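Local coordinates for protein SsfX3 (Streptomyces sp. SF2575, PDB 3SKV) that probably transfers a salicylyl group onto a tetracycline intermediate during antibiotic biosynthesis, as a GDSL-family acyltransferase, at residues R199-A212 and H358-R372. The protein carries 1 engineered substitution. Sequence-based numbering, arbitrary orientation.
Sequences RGAASPSRTWLALA and HPNAVGHEIFAESSR
Two hydrogen bonds at the two ring nitrogens of His364 carry the polar contact. NE2 donates to Arg199 O (2.8 Å, nearly straight), which lies near the ring plane, while ND1 accepts from Trp208 N at 3.1 Å, more bent. Both bonds fix the ring's rotation, and Ala201 CB lies over the centre of one face, a CH-pi contact 3.9 Å from the centroid. Arg199 CG lies over the His358 ring in a second CH-pi contact, though the arginine is poorly ordered.

Apolar packing centres on Trp208. With CG between backbone N and carbonyl carbon (chi1 72°), the indole is a knob in a hole formed by His364, Phe367, Ala368 and Ser371. Phe367 CD1 lies 3.3 Å from Trp208 CD2, the planes inclined at 47°, and Leu209 covers the opposite indole face. With an alanine in place of Trp208, that hole would probably stay unfilled and the Phe367 ring be free to shift. Ala368 CB meets Leu211 CB at 3.8 Å.

Ala212 and Ala368, bearing only methyls, are consistent with the 8.1 Å axis approach of helices 208-212 and 361-372, crossing at -51°. In this GDSL/SGNH fold, His358, whose ND1 bonds to Glu350, is probably the family's block V histidine.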
ATOM      1  N   ARG A 199       5.157  -2.251  -8.663  1.00 35.98           N
ATOM      2  CA  ARG A 199       5.583  -2.736  -9.955  1.00 36.06           C
ATOM      3  C   ARG A 199       4.710  -2.234 -11.124  1.00 36.24           C
ATOM      4  O   ARG A 199       3.473  -2.397 -11.119  1.00 33.06           O
ATOM      5  CB  ARG A 199       5.726  -4.264  -9.932  1.00 37.50           C
ATOM      6  CG  ARG A 199       6.680  -4.788 -11.009  1.00 53.00           C
ATOM      7  CD  ARG A 199       8.113  -4.892 -10.520  1.00 70.17           C
ATOM      8  NE  ARG A 199       8.412  -6.208  -9.953  1.00 92.21           N
ATOM      9  CZ  ARG A 199       8.283  -6.532  -8.667  1.00114.08           C
ATOM     10  NH1 ARG A 199       7.840  -5.639  -7.791  1.00100.12           N
ATOM     11  NH2 ARG A 199       8.584  -7.755  -8.251  1.00108.22           N
ATOM     12  N   GLY A 200       5.382  -1.607 -12.095  1.00 30.80           N
ATOM     13  CA  GLY A 200       4.754  -1.061 -13.296  1.00 30.66           C
ATOM     14  C   GLY A 200       4.190   0.337 -13.112  1.00 33.36           C
ATOM     15  O   GLY A 200       3.859   1.001 -14.096  1.00 33.31           O
ATOM     16  N   ALA A 201       4.072   0.807 -11.859  1.00 29.23           N
ATOM     17  CA  ALA A 201       3.571   2.161 -11.642  1.00 29.48           C
ATOM     18  C   ALA A 201       4.643   3.172 -12.102  1.00 34.05           C
ATOM     19  O   ALA A 201       5.856   2.897 -12.030  1.00 32.01           O
ATOM     20  CB  ALA A 201       3.203   2.370 -10.177  1.00 29.08           C
ATOM     21  N   ALA A 202       4.182   4.309 -12.644  1.00 31.23           N
ATOM     22  CA  ALA A 202       5.063   5.369 -13.135  1.00 30.18           C
ATOM     23  C   ALA A 202       5.989   5.875 -12.015  1.00 33.45           C
ATOM     24  O   ALA A 202       7.187   6.069 -12.241  1.00 37.06           O
ATOM     25  CB  ALA A 202       4.229   6.504 -13.710  1.00 30.03           C
ATOM     26  N   SER A 203       5.448   6.021 -10.802  1.00 26.40           N
ATOM     27  CA  SER A 203       6.177   6.497  -9.623  1.00 25.54           C
ATOM     28  C   SER A 203       5.349   6.176  -8.355  1.00 26.02           C
ATOM     29  O   SER A 203       4.186   5.784  -8.515  1.00 24.70           O
ATOM     30  CB  SER A 203       6.456   7.998  -9.761  1.00 29.37           C
ATOM     31  OG  SER A 203       5.279   8.781  -9.887  1.00 35.27           O
ATOM     32  N   PRO A 204       5.871   6.335  -7.097  1.00 23.07           N
ATOM     33  CA  PRO A 204       5.057   5.939  -5.902  1.00 21.75           C
ATOM     34  C   PRO A 204       3.665   6.541  -5.717  1.00 23.91           C
ATOM     35  O   PRO A 204       2.801   5.889  -5.125  1.00 21.00           O
ATOM     36  CB  PRO A 204       5.972   6.249  -4.709  1.00 23.20           C
ATOM     37  CG  PRO A 204       7.345   6.287  -5.281  1.00 28.06           C
ATOM     38  CD  PRO A 204       7.239   6.742  -6.696  1.00 23.65           C
ATOM     39  N   SER A 205       3.453   7.798  -6.169  1.00 21.63           N
ATOM     40  CA  SER A 205       2.153   8.455  -6.026  1.00 20.54           C
ATOM     41  C   SER A 205       1.236   8.040  -7.184  1.00 24.87           C
ATOM     42  O   SER A 205       0.073   8.453  -7.236  1.00 22.72           O
ATOM     43  CB  SER A 205       2.305   9.974  -5.949  1.00 22.20           C
ATOM     44  OG  SER A 205       2.780  10.498  -7.178  1.00 28.96           O
ATOM     45  N   ARG A 206       1.742   7.160  -8.073  1.00 22.68           N
ATOM     46  CA  ARG A 206       0.970   6.739  -9.229  1.00 22.60           C
ATOM     47  C   ARG A 206       0.646   5.252  -9.294  1.00 27.57           C
ATOM     48  O   ARG A 206       0.355   4.736 -10.378  1.00 27.63           O
ATOM     49  CB  ARG A 206       1.544   7.341 -10.518  1.00 23.10           C
ATOM     50  CG  ARG A 206       1.252   8.853 -10.647  1.00 31.75           C
ATOM     51  CD  ARG A 206       1.837   9.477 -11.894  1.00 28.94           C
ATOM     52  NE  ARG A 206       3.283   9.650 -11.719  1.00 57.38           N
ATOM     53  CZ  ARG A 206       4.136   9.972 -12.690  1.00 71.68           C
ATOM     54  NH1 ARG A 206       3.699  10.167 -13.932  1.00 62.17           N
ATOM     55  NH2 ARG A 206       5.433  10.091 -12.431  1.00 46.82           N
ATOM     56  N   THR A 207       0.625   4.567  -8.117  1.00 23.37           N
ATOM     57  CA  THR A 207       0.172   3.173  -8.036  1.00 22.49           C
ATOM     58  C   THR A 207      -1.360   3.261  -8.082  1.00 27.15           C
ATOM     59  O   THR A 207      -1.913   4.342  -7.833  1.00 26.70           O
ATOM     60  CB  THR A 207       0.646   2.451  -6.751  1.00 20.42           C
ATOM     61  OG1 THR A 207       0.090   3.093  -5.610  1.00 25.07           O
ATOM     62  CG2 THR A 207       2.163   2.391  -6.618  1.00 20.97           C
ATOM     63  N   TRP A 208      -2.054   2.149  -8.367  1.00 23.45           N
ATOM     64  CA  TRP A 208      -3.510   2.198  -8.406  1.00 22.01           C
ATOM     65  C   TRP A 208      -4.049   2.667  -7.050  1.00 28.29           C
ATOM     66  O   TRP A 208      -4.945   3.510  -7.023  1.00 28.22           O
ATOM     67  CB  TRP A 208      -4.101   0.869  -8.871  1.00 19.64           C
ATOM     68  CG  TRP A 208      -4.017  -0.255  -7.883  1.00 19.93           C
ATOM     69  CD1 TRP A 208      -3.045  -1.203  -7.794  1.00 22.78           C
ATOM     70  CD2 TRP A 208      -4.956  -0.538  -6.834  1.00 19.31           C
ATOM     71  NE1 TRP A 208      -3.326  -2.069  -6.762  1.00 21.74           N
ATOM     72  CE2 TRP A 208      -4.498  -1.688  -6.162  1.00 22.98           C
ATOM     73  CE3 TRP A 208      -6.148   0.072  -6.405  1.00 20.70           C
ATOM     74  CZ2 TRP A 208      -5.203  -2.260  -5.100  1.00 22.62           C
ATOM     75  CZ3 TRP A 208      -6.821  -0.461  -5.327  1.00 22.62           C
ATOM     76  CH2 TRP A 208      -6.368  -1.629  -4.702  1.00 23.39           C
ATOM     77  N   LEU A 209      -3.454   2.168  -5.939  1.00 26.80           N
ATOM     78  CA  LEU A 209      -3.803   2.516  -4.559  1.00 28.38           C
ATOM     79  C   LEU A 209      -3.655   4.001  -4.292  1.00 31.99           C
ATOM     80  O   LEU A 209      -4.578   4.623  -3.768  1.00 32.86           O
ATOM     81  CB  LEU A 209      -2.898   1.745  -3.586  1.00 29.78           C
ATOM     82  CG  LEU A 209      -3.375   0.370  -3.154  1.00 36.76           C
ATOM     83  CD1 LEU A 209      -2.348  -0.311  -2.352  1.00 36.97           C
ATOM     84  CD2 LEU A 209      -4.671   0.457  -2.328  1.00 45.20           C
ATOM     85  N   ALA A 210      -2.504   4.571  -4.667  1.00 26.43           N
ATOM     86  CA  ALA A 210      -2.206   5.987  -4.499  1.00 25.58           C
ATOM     87  C   ALA A 210      -3.191   6.847  -5.297  1.00 30.37           C
ATOM     88  O   ALA A 210      -3.774   7.770  -4.735  1.00 29.74           O
ATOM     89  CB  ALA A 210      -0.773   6.269  -4.933  1.00 26.25           C
ATOM     90  N   LEU A 211      -3.425   6.501  -6.585  1.00 27.10           N
ATOM     91  CA  LEU A 211      -4.340   7.199  -7.486  1.00 26.12           C
ATOM     92  C   LEU A 211      -5.774   7.112  -6.987  1.00 28.45           C
ATOM     93  O   LEU A 211      -6.498   8.107  -7.056  1.00 29.83           O
ATOM     94  CB  LEU A 211      -4.261   6.573  -8.889  1.00 26.89           C
ATOM     95  CG  LEU A 211      -3.419   7.207 -10.004  1.00 33.35           C
ATOM     96  CD1 LEU A 211      -2.667   8.541  -9.594  1.00 33.12           C
ATOM     97  CD2 LEU A 211      -2.586   6.174 -10.695  1.00 35.78           C
ATOM     98  N   ALA A 212      -6.198   5.929  -6.513  1.00 23.31           N
ATOM     99  CA  ALA A 212      -7.554   5.729  -6.013  1.00 22.91           C
ATOM    100  C   ALA A 212      -7.774   6.566  -4.740  1.00 25.93           C
ATOM    101  O   ALA A 212      -8.750   7.297  -4.689  1.00 27.52           O
ATOM    102  CB  ALA A 212      -7.825   4.247  -5.749  1.00 23.08           C
ATOM    103  N   HIS A 358       1.782  -7.813 -13.957  1.00 36.47           N
ATOM    104  CA  HIS A 358       1.680  -6.452 -13.422  1.00 34.03           C
ATOM    105  C   HIS A 358       1.097  -5.430 -14.398  1.00 34.63           C
ATOM    106  O   HIS A 358       1.501  -5.418 -15.556  1.00 34.48           O
ATOM    107  CB  HIS A 358       3.079  -5.964 -12.965  1.00 35.10           C
ATOM    108  CG  HIS A 358       3.717  -6.842 -11.920  1.00 38.24           C
ATOM    109  ND1 HIS A 358       4.634  -7.827 -12.265  1.00 40.31           N
ATOM    110  CD2 HIS A 358       3.516  -6.883 -10.581  1.00 38.21           C
ATOM    111  CE1 HIS A 358       4.996  -8.393 -11.128  1.00 38.90           C
ATOM    112  NE2 HIS A 358       4.345  -7.866 -10.089  1.00 38.26           N
ATOM    113  N   PRO A 359       0.210  -4.501 -13.941  1.00 29.73           N
ATOM    114  CA  PRO A 359      -0.254  -3.429 -14.843  1.00 27.70           C
ATOM    115  C   PRO A 359       0.880  -2.421 -15.100  1.00 28.63           C
ATOM    116  O   PRO A 359       1.769  -2.252 -14.263  1.00 26.93           O
ATOM    117  CB  PRO A 359      -1.373  -2.744 -14.052  1.00 28.07           C
ATOM    118  CG  PRO A 359      -1.651  -3.622 -12.871  1.00 32.31           C
ATOM    119  CD  PRO A 359      -0.377  -4.346 -12.591  1.00 29.49           C
ATOM    120  N   ASN A 360       0.860  -1.772 -16.272  1.00 23.33           N
ATOM    121  CA  ASN A 360       1.838  -0.750 -16.613  1.00 22.78           C
ATOM    122  C   ASN A 360       1.317   0.604 -16.034  1.00 27.13           C
ATOM    123  O   ASN A 360       0.321   0.601 -15.295  1.00 26.53           O
ATOM    124  CB  ASN A 360       2.096  -0.697 -18.127  1.00 17.86           C
ATOM    125  CG  ASN A 360       0.869  -0.623 -18.973  1.00 34.60           C
ATOM    126  OD1 ASN A 360      -0.147   0.018 -18.638  1.00 31.43           O
ATOM    127  ND2 ASN A 360       0.975  -1.233 -20.129  1.00 28.36           N
ATOM    128  N   ALA A 361       1.981   1.743 -16.341  1.00 21.75           N
ATOM    129  CA  ALA A 361       1.548   3.037 -15.816  1.00 20.51           C
ATOM    130  C   ALA A 361       0.043   3.332 -16.150  1.00 26.87           C
ATOM    131  O   ALA A 361      -0.707   3.671 -15.236  1.00 25.95           O
ATOM    132  CB  ALA A 361       2.459   4.145 -16.316  1.00 21.02           C
ATOM    133  N   VAL A 362      -0.418   3.107 -17.422  1.00 24.68           N
ATOM    134  CA  VAL A 362      -1.818   3.304 -17.816  1.00 24.48           C
ATOM    135  C   VAL A 362      -2.707   2.276 -17.080  1.00 32.39           C
ATOM    136  O   VAL A 362      -3.754   2.660 -16.536  1.00 34.12           O
ATOM    137  CB  VAL A 362      -2.012   3.330 -19.351  1.00 28.96           C
ATOM    138  CG1 VAL A 362      -3.474   3.158 -19.763  1.00 28.31           C
ATOM    139  CG2 VAL A 362      -1.460   4.616 -19.934  1.00 29.73           C
ATOM    140  N   GLY A 363      -2.235   1.017 -17.005  1.00 26.34           N
ATOM    141  CA  GLY A 363      -2.905  -0.069 -16.297  1.00 25.35           C
ATOM    142  C   GLY A 363      -3.239   0.253 -14.844  1.00 27.09           C
ATOM    143  O   GLY A 363      -4.345  -0.070 -14.375  1.00 24.95           O
ATOM    144  N   HIS A 364      -2.288   0.921 -14.128  1.00 22.74           N
ATOM    145  CA  HIS A 364      -2.468   1.375 -12.739  1.00 21.33           C
ATOM    146  C   HIS A 364      -3.584   2.450 -12.660  1.00 27.40           C
ATOM    147  O   HIS A 364      -4.371   2.436 -11.717  1.00 27.40           O
ATOM    148  CB  HIS A 364      -1.152   1.890 -12.129  1.00 21.25           C
ATOM    149  CG  HIS A 364      -0.286   0.804 -11.571  1.00 24.16           C
ATOM    150  ND1 HIS A 364      -0.441   0.351 -10.260  1.00 24.96           N
ATOM    151  CD2 HIS A 364       0.716   0.108 -12.157  1.00 26.10           C
ATOM    152  CE1 HIS A 364       0.451  -0.606 -10.107  1.00 24.20           C
ATOM    153  NE2 HIS A 364       1.179  -0.780 -11.220  1.00 25.55           N
ATOM    154  N   GLU A 365      -3.711   3.308 -13.701  1.00 24.95           N
ATOM    155  CA  GLU A 365      -4.768   4.336 -13.747  1.00 23.80           C
ATOM    156  C   GLU A 365      -6.126   3.705 -13.969  1.00 29.58           C
ATOM    157  O   GLU A 365      -7.073   4.097 -13.301  1.00 29.98           O
ATOM    158  CB  GLU A 365      -4.500   5.401 -14.802  1.00 24.69           C
ATOM    159  CG  GLU A 365      -3.433   6.384 -14.391  1.00 36.23           C
ATOM    160  CD  GLU A 365      -3.046   7.343 -15.493  1.00 73.95           C
ATOM    161  OE1 GLU A 365      -3.754   8.362 -15.662  1.00 88.33           O
ATOM    162  OE2 GLU A 365      -2.036   7.084 -16.189  1.00 67.56           O
ATOM    163  N   ILE A 366      -6.218   2.725 -14.886  1.00 26.16           N
ATOM    164  CA  ILE A 366      -7.441   1.986 -15.205  1.00 25.66           C
ATOM    165  C   ILE A 366      -7.933   1.203 -13.977  1.00 27.39           C
ATOM    166  O   ILE A 366      -9.118   1.285 -13.636  1.00 28.14           O
ATOM    167  CB  ILE A 366      -7.236   1.085 -16.466  1.00 29.00           C
ATOM    168  CG1 ILE A 366      -6.807   1.890 -17.723  1.00 29.65           C
ATOM    169  CG2 ILE A 366      -8.441   0.167 -16.740  1.00 28.89           C
ATOM    170  CD1 ILE A 366      -7.678   2.993 -18.135  1.00 33.44           C
ATOM    171  N   PHE A 367      -7.014   0.453 -13.322  1.00 21.89           N
ATOM    172  CA  PHE A 367      -7.287  -0.332 -12.114  1.00 20.86           C
ATOM    173  C   PHE A 367      -7.920   0.564 -11.024  1.00 28.14           C
ATOM    174  O   PHE A 367      -8.937   0.186 -10.420  1.00 29.29           O
ATOM    175  CB  PHE A 367      -5.988  -0.993 -11.589  1.00 21.52           C
ATOM    176  CG  PHE A 367      -6.218  -2.131 -10.615  1.00 22.54           C
ATOM    177  CD1 PHE A 367      -6.590  -1.883  -9.301  1.00 24.50           C
ATOM    178  CD2 PHE A 367      -6.096  -3.455 -11.021  1.00 26.63           C
ATOM    179  CE1 PHE A 367      -6.845  -2.942  -8.412  1.00 26.38           C
ATOM    180  CE2 PHE A 367      -6.317  -4.511 -10.122  1.00 28.66           C
ATOM    181  CZ  PHE A 367      -6.699  -4.251  -8.829  1.00 25.44           C
ATOM    182  N   ALA A 368      -7.344   1.766 -10.824  1.00 24.26           N
ATOM    183  CA  ALA A 368      -7.763   2.756  -9.842  1.00 24.16           C
ATOM    184  C   ALA A 368      -9.186   3.256 -10.081  1.00 28.94           C
ATOM    185  O   ALA A 368      -9.981   3.279  -9.134  1.00 29.66           O
ATOM    186  CB  ALA A 368      -6.782   3.928  -9.815  1.00 24.33           C
ATOM    187  N   GLU A 369      -9.507   3.660 -11.330  1.00 25.32           N
ATOM    188  CA  GLU A 369     -10.808   4.191 -11.740  0.50 25.24           C
ATOM    189  C   GLU A 369     -11.830   3.057 -11.652  1.00 31.77           C
ATOM    190  O   GLU A 369     -12.940   3.264 -11.151  1.00 31.66           O
ATOM    191  CB  GLU A 369     -10.716   4.740 -13.172  0.50 26.87           C
ATOM    192  CG  GLU A 369     -10.994   6.224 -13.392  0.50 41.72           C
ATOM    193  CD  GLU A 369     -10.137   7.272 -12.695  0.50 65.29           C
ATOM    194  OE1 GLU A 369     -10.290   7.396 -11.459  0.50 63.68           O
ATOM    195  OE2 GLU A 369      -9.541   8.126 -13.396  0.50 53.27           O
ATOM    196  N   SER A 370     -11.421   1.847 -12.064  1.00 28.65           N
ATOM    197  CA  SER A 370     -12.255   0.655 -12.020  1.00 29.30           C
ATOM    198  C   SER A 370     -12.644   0.265 -10.584  1.00 32.77           C
ATOM    199  O   SER A 370     -13.804  -0.078 -10.332  1.00 33.08           O
ATOM    200  CB  SER A 370     -11.566  -0.498 -12.747  1.00 33.81           C
ATOM    201  OG  SER A 370     -12.467  -1.578 -12.938  1.00 44.30           O
ATOM    202  N   SER A 371     -11.678   0.330  -9.651  1.00 29.50           N
ATOM    203  CA  SER A 371     -11.890   0.043  -8.229  1.00 29.61           C
ATOM    204  C   SER A 371     -12.860   1.058  -7.641  1.00 35.61           C
ATOM    205  O   SER A 371     -13.774   0.662  -6.923  1.00 38.39           O
ATOM    206  CB  SER A 371     -10.571   0.100  -7.457  1.00 31.67           C
ATOM    207  OG  SER A 371      -9.652  -0.868  -7.935  1.00 36.97           O
ATOM    208  N   ARG A 372     -12.676   2.356  -7.968  1.00 29.94           N
ATOM    209  CA  ARG A 372     -13.532   3.449  -7.490  1.00 30.04           C
ATOM    210  C   ARG A 372     -14.958   3.294  -7.999  1.00 33.42           C
ATOM    211  O   ARG A 372     -15.898   3.450  -7.219  1.00 34.11           O
ATOM    212  CB  ARG A 372     -12.958   4.821  -7.887  1.00 27.93           C
ATOM    213  CG  ARG A 372     -11.741   5.213  -7.074  1.00 32.27           C
ATOM    214  CD  ARG A 372     -11.174   6.538  -7.552  1.00 36.83           C
ATOM    215  NE  ARG A 372     -12.127   7.626  -7.367  1.00 46.85           N
ATOM    216  CZ  ARG A 372     -12.416   8.520  -8.299  1.00 61.12           C
ATOM    217  NH1 ARG A 372     -11.797   8.487  -9.474  1.00 46.68           N
ATOM    218  NH2 ARG A 372     -13.316   9.467  -8.062  1.00 49.90           N
TER
HETATM  219  O   HOH W   1       0.986   4.635 -12.912  1.00 29.46           O
HETATM  220  O   HOH W   2      -8.315   7.131  -9.766  1.00 39.42           O